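Local coordinates for aldehyde dehydrogenase family protein (PDB 6X9L) that oxidises long-chain aliphatic aldehydes such as octanal, probably to the carboxylic acids, with NAD+ as the cofactor, at residues Val44-Ala49 against Ser187-Leu192. The protein carries 1 engineered substitution. Residues are numbered along the deposited sequence; the frame is centred on the assembly and turned at random.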
# COMPACT_ATOMS: atom_id res chain seq x y z
N VAL A 44 35.50 18.79 1.79
CA VAL A 44 35.25 17.38 2.04
C VAL A 44 35.87 17.04 3.39
O VAL A 44 37.04 17.33 3.64
CB VAL A 44 35.80 16.48 0.92
CG1 VAL A 44 36.13 17.28 -0.33
CG2 VAL A 44 37.00 15.66 1.39
N VAL A 45 35.06 16.48 4.28
CA VAL A 45 35.47 16.18 5.63
C VAL A 45 35.62 14.69 5.86
O VAL A 45 35.98 14.29 6.97
CB VAL A 45 34.49 16.79 6.66
CG1 VAL A 45 34.51 18.30 6.54
CG2 VAL A 45 33.08 16.28 6.41
N ALA A 46 35.37 13.87 4.86
CA ALA A 46 35.40 12.44 5.07
C ALA A 46 34.94 11.74 3.79
O ALA A 46 34.39 12.36 2.88
CB ALA A 46 34.52 12.02 6.25
N HIS A 47 35.19 10.44 3.74
CA HIS A 47 34.76 9.59 2.66
C HIS A 47 34.04 8.39 3.24
O HIS A 47 34.28 7.99 4.38
CB HIS A 47 35.92 9.11 1.81
CG HIS A 47 36.64 10.20 1.10
ND1 HIS A 47 37.49 11.08 1.75
CD2 HIS A 47 36.65 10.56 -0.20
CE1 HIS A 47 37.98 11.94 0.87
NE2 HIS A 47 37.48 11.65 -0.32
N VAL A 48 33.15 7.82 2.44
CA VAL A 48 32.46 6.59 2.78
C VAL A 48 32.40 5.73 1.53
O VAL A 48 32.56 6.21 0.41
CB VAL A 48 31.06 6.86 3.34
CG1 VAL A 48 31.16 7.79 4.52
CG2 VAL A 48 30.19 7.45 2.26
N ALA A 49 32.16 4.44 1.74
CA ALA A 49 32.17 3.48 0.65
C ALA A 49 30.89 3.57 -0.18
O ALA A 49 29.84 4.01 0.31
CB ALA A 49 32.35 2.06 1.19
N SER A 187 24.33 12.44 3.78
CA SER A 187 24.32 12.53 5.24
C SER A 187 24.67 11.17 5.83
O SER A 187 23.93 10.61 6.65
CB SER A 187 22.97 13.03 5.76
OG SER A 187 21.92 12.14 5.39
N PRO A 188 25.79 10.61 5.44
CA PRO A 188 26.12 9.24 5.87
C PRO A 188 26.78 9.15 7.23
O PRO A 188 26.81 8.06 7.81
CB PRO A 188 27.09 8.79 4.79
CG PRO A 188 27.83 10.06 4.47
CD PRO A 188 26.82 11.17 4.56
N LEU A 189 27.31 10.26 7.75
CA LEU A 189 28.14 10.17 8.95
C LEU A 189 27.33 9.81 10.19
O LEU A 189 27.79 9.02 11.03
CB LEU A 189 28.88 11.49 9.15
CG LEU A 189 29.65 11.90 7.89
CD1 LEU A 189 30.44 13.19 8.12
CD2 LEU A 189 30.51 10.75 7.40
N SER A 190 26.14 10.40 10.34
CA SER A 190 25.32 10.12 11.51
C SER A 190 24.75 8.71 11.45
O SER A 190 24.66 8.02 12.47
CB SER A 190 24.21 11.17 11.65
OG SER A 190 23.34 11.23 10.52
N ALA A 191 24.41 8.24 10.25
CA ALA A 191 24.05 6.84 10.08
C ALA A 191 25.18 5.92 10.54
O ALA A 191 24.94 4.90 11.19
CB ALA A 191 23.66 6.57 8.62
N LEU A 192 26.44 6.29 10.24
CA LEU A 192 27.57 5.50 10.71
C LEU A 192 27.59 5.38 12.22
O LEU A 192 27.82 4.30 12.76
CB LEU A 192 28.89 6.10 10.21
CG LEU A 192 29.29 5.86 8.76
CD1 LEU A 192 30.61 6.56 8.48
CD2 LEU A 192 29.38 4.37 8.45
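Val48 sits at the centre of this purely apolar contact, its CG1 meeting three side chains of the helical turn. CG1 lies 4.0 Å from Pro188 CG, and it reaches Leu189 CD2 and Leu192 CD1 at 4.2 Å each. A beta-branched valine suits the spot: with chi1 at -56° CG1 stands anti to the carbonyl carbon, and CG2 takes the crowded position between N and carbonyl, 4.2 Å from Pro188 CG. Both methyls therefore meet the proline ring, which the valine crosses at about a right angle. Pro188 fits the first turn of a helix, where no N-H is needed, and Pro188 O accepts from Leu192 N at 3.0 Å. This is the helical i to i+4 bond, so Leu192 follows one turn later and faces the strand too. Leu189 is extended (chi2 -177°), bringing its tip nearer the strand: CD2 lies 4.4 Å from Ala46 CB, small enough to admit it, and CD1 equally far, 4.4 Å, from Val45 CG2. Further out, Glu103 of helix 93-104 accepts a hydrogen bond from Ser190 OG, and helix 161-174 packs against Ala191. The axes of strand 44-49 and helical turn 188-192 cross at 69°. Helix 188-201 joins parallel neighbours 178-182 and 208-210, a beta-alpha-beta crossover of the NAD+-binding domain, and the antiparallel hairpin 33-38/43-49 packs on its first turn.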